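Local structure of cerato-platanin-like protein (Moniliophthora perniciosa, 3SUL) at residues V22-G27 with D50-W55. The protein is a secreted cerato-platanin with a double-psi beta-barrel fold, whose precise function in this fungus is not established. Residues are numbered along the deposited sequence; the frame is centred on the assembly and turned at random.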
loop_
_atom_site.group_PDB
_atom_site.type_symbol
_atom_site.label_atom_id
_atom_site.label_comp_id
_atom_site.label_asym_id
_atom_site.label_seq_id
_atom_site.Cartn_x
_atom_site.Cartn_y
_atom_site.Cartn_z
ATOM N N VAL A 22 -8.883 -4.027 8.320
ATOM C CA VAL A 22 -8.732 -4.139 6.879
ATOM C C VAL A 22 -9.026 -5.551 6.397
ATOM O O VAL A 22 -9.215 -6.499 7.153
ATOM C CB VAL A 22 -7.303 -3.642 6.356
ATOM C CG1 VAL A 22 -7.068 -2.201 6.624
ATOM C CG2 VAL A 22 -6.132 -4.514 6.964
ATOM N N ALA A 23 -9.101 -5.708 5.067
ATOM C CA ALA A 23 -9.447 -6.978 4.484
ATOM C C ALA A 23 -8.383 -7.922 4.832
ATOM O O ALA A 23 -8.662 -9.084 5.037
ATOM C CB ALA A 23 -9.523 -6.897 2.931
ATOM N N CYS A 24 -7.133 -7.424 4.966
ATOM C CA CYS A 24 -6.064 -8.354 5.165
ATOM C C CYS A 24 -5.745 -8.527 6.640
ATOM O O CYS A 24 -4.656 -8.291 7.086
ATOM C CB CYS A 24 -4.828 -7.915 4.431
ATOM S SG CYS A 24 -5.151 -7.820 2.648
ATOM N N SER A 25 -6.720 -9.051 7.344
ATOM C CA SER A 25 -6.688 -9.113 8.801
ATOM C C SER A 25 -6.180 -10.466 9.178
ATOM O O SER A 25 -4.956 -10.755 9.143
ATOM C CB SER A 25 -8.089 -8.819 9.297
ATOM O OG SER A 25 -9.044 -9.729 8.672
ATOM N N ASP A 26 -7.075 -11.368 9.552
ATOM C CA ASP A 26 -6.688 -12.720 9.878
ATOM C C ASP A 26 -6.904 -13.656 8.676
ATOM O O ASP A 26 -6.935 -13.166 7.534
ATOM C CB ASP A 26 -7.385 -13.212 11.154
ATOM C CG ASP A 26 -8.878 -13.144 11.050
ATOM O OD1 ASP A 26 -9.349 -12.682 10.007
ATOM O OD2 ASP A 26 -9.521 -13.512 12.031
ATOM N N GLY A 27 -6.923 -14.945 8.945
ATOM C CA GLY A 27 -6.909 -15.931 7.829
ATOM C C GLY A 27 -5.479 -16.081 7.351
ATOM O O GLY A 27 -4.586 -15.210 7.639
ATOM N N ASP A 50 -6.182 -2.413 -5.756
ATOM C CA ASP A 50 -7.389 -2.966 -6.341
ATOM C C ASP A 50 -7.290 -4.452 -6.664
ATOM O O ASP A 50 -8.266 -5.064 -7.080
ATOM C CB ASP A 50 -7.865 -2.113 -7.521
ATOM C CG ASP A 50 -6.826 -2.003 -8.648
ATOM O OD1 ASP A 50 -5.919 -2.874 -8.757
ATOM O OD2 ASP A 50 -7.008 -1.031 -9.437
ATOM N N THR A 51 -6.121 -5.050 -6.453
ATOM C CA THR A 51 -5.943 -6.518 -6.558
ATOM C C THR A 51 -6.517 -7.280 -5.344
ATOM O O THR A 51 -6.658 -8.504 -5.355
ATOM C CB THR A 51 -4.447 -6.926 -6.633
ATOM O OG1 THR A 51 -3.728 -6.261 -5.590
ATOM C CG2 THR A 51 -3.830 -6.504 -7.911
ATOM N N ILE A 52 -6.758 -6.536 -4.280
ATOM C CA ILE A 52 -7.390 -7.052 -3.092
ATOM C C ILE A 52 -8.844 -6.676 -3.164
ATOM O O ILE A 52 -9.221 -5.467 -3.165
ATOM C CB ILE A 52 -6.712 -6.480 -1.814
ATOM C CG1 ILE A 52 -5.281 -7.000 -1.774
ATOM C CG2 ILE A 52 -7.500 -6.798 -0.485
ATOM C CD1 ILE A 52 -4.458 -6.227 -0.769
ATOM N N THR A 53 -9.643 -7.723 -3.167
ATOM C CA THR A 53 -11.107 -7.598 -3.398
ATOM C C THR A 53 -11.897 -7.865 -2.171
ATOM O O THR A 53 -13.024 -7.393 -2.058
ATOM C CB THR A 53 -11.666 -8.499 -4.624
ATOM O OG1 THR A 53 -11.485 -9.900 -4.416
ATOM C CG2 THR A 53 -10.976 -8.107 -5.915
ATOM N N GLY A 54 -11.322 -8.637 -1.246
ATOM C CA GLY A 54 -11.962 -8.840 0.034
ATOM C C GLY A 54 -11.076 -9.591 1.017
ATOM O O GLY A 54 -9.879 -9.870 0.757
ATOM N N TRP A 55 -11.678 -9.889 2.150
ATOM C CA TRP A 55 -11.042 -10.589 3.227
ATOM C C TRP A 55 -10.260 -11.807 2.784
ATOM O O TRP A 55 -10.740 -12.627 1.974
ATOM C CB TRP A 55 -12.075 -10.950 4.308
ATOM C CG TRP A 55 -11.434 -11.623 5.439
ATOM C CD1 TRP A 55 -10.760 -11.021 6.475
ATOM C CD2 TRP A 55 -11.292 -13.026 5.601
ATOM N NE1 TRP A 55 -10.280 -11.983 7.289
ATOM C CE2 TRP A 55 -10.573 -13.227 6.773
ATOM C CE3 TRP A 55 -11.760 -14.155 4.875
ATOM C CZ2 TRP A 55 -10.258 -14.491 7.230
ATOM C CZ3 TRP A 55 -11.445 -15.437 5.323
ATOM C CH2 TRP A 55 -10.688 -15.593 6.508
#
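Two side-chain oxygens, Asp26 OD1 and Ser25 OG, lie at the same N-H edge of the Trp55 indole, although Trp55 is an exposed residue. NE1 donates a hydrogen bond to Asp26 OD1 at 3.0 Å, bent to 142° at the hydrogen, and reaches the carboxylate oxygen nearly end-on to its C-O bond. Ser25 OG lies 2.9 Å from the same NE1; both oxygens sit close to the indole plane, while the carboxylate is turned 80° against the ring. With its OG set between the backbone N and carbonyl carbon (chi1 55°), Ser25 also gives Asp26 OD1 a longer hydrogen bond, 3.3 Å from OG to OD1, from above the carboxylate plane, so that one oxygen accepts twice. At the backbone, Trp55 CA makes a CA-H...O contact with Ala23 O at 3.3 Å. Ala23 CB rests on the peptide of Gly54, 3.7 Å from its C atom, and on Ile52 CG2, whereas Ile52 CD1 packs against Cys24 SG at 3.8 Å. Cys24 SG, in disulfide linkage with Cys60, is itself part of this apolar patch, where two loops flanking strand 45-49 meet. An alanine in place of Ser25 would remove the hydroxyl donor to Asp26 OD1 and would probably leave the carboxylate freer to turn. Through the shared acceptor OD1, the hydroxyl and the indole N-H are tied to one carboxylate, and two donors converging there would be expected to stabilise its negative charge.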